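PDB 2REM: disulfide oxidoreductase from Xylella fastidiosa, which probably acts as a periplasmic disulfide oxidoreductase of the DsbA type, exchanging thiols and disulfides in substrate proteins. Local coordinates for residues Gly102-Gln107 with Asp112-Phe117. Sequence-based numbering, arbitrary orientation.
Sequences GSVPIQ and DELAVF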
loop_
_atom_site.group_PDB
_atom_site.type_symbol
_atom_site.label_atom_id
_atom_site.label_comp_id
_atom_site.label_asym_id
_atom_site.label_seq_id
_atom_site.Cartn_x
_atom_site.Cartn_y
_atom_site.Cartn_z
ATOM N N GLY A 102 8.211 -18.951 -4.565
ATOM C CA GLY A 102 8.053 -19.599 -3.274
ATOM C C GLY A 102 9.331 -19.559 -2.450
ATOM O O GLY A 102 9.607 -20.470 -1.691
ATOM N N SER A 103 10.121 -18.499 -2.598
ATOM C CA SER A 103 11.376 -18.381 -1.868
ATOM C C SER A 103 11.205 -17.656 -0.538
ATOM O O SER A 103 12.104 -17.635 0.300
ATOM C CB SER A 103 12.432 -17.671 -2.730
ATOM O OG SER A 103 11.942 -16.398 -3.088
ATOM N N VAL A 104 10.048 -17.035 -0.343
ATOM C CA VAL A 104 9.728 -16.460 0.953
ATOM C C VAL A 104 8.351 -17.056 1.284
ATOM O O VAL A 104 7.417 -16.921 0.496
ATOM C CB VAL A 104 9.689 -14.892 0.910
ATOM C CG1 VAL A 104 9.117 -14.296 2.218
ATOM C CG2 VAL A 104 11.091 -14.307 0.660
ATOM N N PRO A 105 8.230 -17.723 2.445
ATOM C CA PRO A 105 6.961 -18.359 2.814
ATOM C C PRO A 105 5.933 -17.346 3.337
ATOM O O PRO A 105 6.294 -16.299 3.867
ATOM C CB PRO A 105 7.371 -19.327 3.922
ATOM C CG PRO A 105 8.548 -18.636 4.598
ATOM C CD PRO A 105 9.274 -17.908 3.471
ATOM N N ILE A 106 4.655 -17.634 3.162
ATOM C CA ILE A 106 3.624 -16.797 3.773
ATOM C C ILE A 106 3.473 -17.224 5.243
ATOM O O ILE A 106 3.591 -16.404 6.163
ATOM C CB ILE A 106 2.301 -16.855 2.987
ATOM C CG1 ILE A 106 2.438 -16.060 1.682
ATOM C CG2 ILE A 106 1.141 -16.272 3.813
ATOM C CD1 ILE A 106 1.336 -16.312 0.671
ATOM N N GLN A 107 3.283 -18.522 5.458
ATOM C CA GLN A 107 3.050 -19.040 6.794
ATOM C C GLN A 107 4.322 -19.010 7.614
ATOM O O GLN A 107 5.385 -19.393 7.132
ATOM C CB GLN A 107 2.470 -20.458 6.742
ATOM C CG GLN A 107 1.158 -20.550 5.952
ATOM C CD GLN A 107 0.025 -19.709 6.539
ATOM O OE1 GLN A 107 -0.711 -19.036 5.807
ATOM N NE2 GLN A 107 -0.128 -19.753 7.859
ATOM N N ASP A 112 14.109 -13.873 10.240
ATOM C CA ASP A 112 15.282 -14.455 9.575
ATOM C C ASP A 112 15.118 -14.830 8.101
ATOM O O ASP A 112 16.059 -14.641 7.338
ATOM C CB ASP A 112 16.104 -15.445 10.425
ATOM C CG ASP A 112 15.328 -16.645 10.871
ATOM O OD1 ASP A 112 15.273 -16.868 12.112
ATOM O OD2 ASP A 112 14.811 -17.373 9.993
ATOM N N GLU A 113 13.945 -15.302 7.689
ATOM C CA GLU A 113 13.665 -15.452 6.264
ATOM C C GLU A 113 13.698 -14.049 5.657
ATOM O O GLU A 113 14.172 -13.866 4.556
ATOM C CB GLU A 113 12.279 -16.028 6.003
ATOM C CG GLU A 113 12.136 -17.535 6.177
ATOM C CD GLU A 113 11.580 -17.915 7.536
ATOM O OE1 GLU A 113 11.260 -17.013 8.349
ATOM O OE2 GLU A 113 11.473 -19.129 7.787
ATOM N N LEU A 114 13.167 -13.070 6.381
ATOM C CA LEU A 114 13.046 -11.742 5.804
ATOM C C LEU A 114 14.414 -11.106 5.699
ATOM O O LEU A 114 14.730 -10.463 4.699
ATOM C CB LEU A 114 12.072 -10.871 6.591
ATOM C CG LEU A 114 10.588 -11.302 6.498
ATOM C CD1 LEU A 114 9.758 -10.483 7.472
ATOM C CD2 LEU A 114 10.075 -11.161 5.042
ATOM N N ALA A 115 15.229 -11.280 6.727
ATOM C CA ALA A 115 16.569 -10.693 6.696
ATOM C C ALA A 115 17.363 -11.270 5.533
ATOM O O ALA A 115 18.118 -10.542 4.881
ATOM C CB ALA A 115 17.300 -10.876 8.022
ATOM N N VAL A 116 17.189 -12.567 5.253
ATOM C CA VAL A 116 17.919 -13.197 4.152
ATOM C C VAL A 116 17.473 -12.538 2.860
ATOM O O VAL A 116 18.301 -12.182 2.048
ATOM C CB VAL A 116 17.737 -14.744 4.109
ATOM C CG1 VAL A 116 18.276 -15.331 2.818
ATOM C CG2 VAL A 116 18.438 -15.378 5.302
ATOM N N PHE A 117 16.170 -12.330 2.709
ATOM C CA PHE A 117 15.632 -11.686 1.526
ATOM C C PHE A 117 16.262 -10.300 1.319
ATOM O O PHE A 117 16.805 -9.997 0.238
ATOM C CB PHE A 117 14.101 -11.586 1.600
ATOM C CG PHE A 117 13.508 -10.854 0.448
ATOM C CD1 PHE A 117 13.268 -11.520 -0.755
ATOM C CD2 PHE A 117 13.277 -9.487 0.522
ATOM C CE1 PHE A 117 12.749 -10.853 -1.846
ATOM C CE2 PHE A 117 12.755 -8.794 -0.593
ATOM C CZ PHE A 117 12.480 -9.492 -1.765
#
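The carboxylate oxygen OE1 of E113 accepts a hydrogen bond from the backbone N of G110, just ahead of helix 111-119, while the aliphatic part of the same side chain meets P105. This belongs to the helical domain that DsbA proteins carry as an insertion in the thioredoxin fold, and it is a worked example of a short connection folding back on the helix it leads into. E113, the third residue of that helix, thus bonds through its side chain back to a main-chain amide that precedes the first turn. With CG anti to the carbonyl carbon (chi1 -79°), that methylene lies against the proline ring, 4.0 Å from P105 CD; the bend at CB-CG (chi2 97°) then turns the carboxylate toward G110.

Deeper in, V104 reaches the helix through both methyls. Its CG1 lies 4.3 Å from CD2 of L114, whose side chain also packs on F128 and F132 of helix 125-132. F74 of helix 71-83 and A97 of helix 87-101 touch V104 as well, so this buried valine joins several helices of the domain. One turn beyond E113, F117 swings its ring toward the loop with CG anti to the backbone N (chi1 176°), and its side chain crosses that of V104 at about a right angle. The ring, which also meets Y121, receives V104 CG2 obliquely, 3.8 Å from F117 CD1.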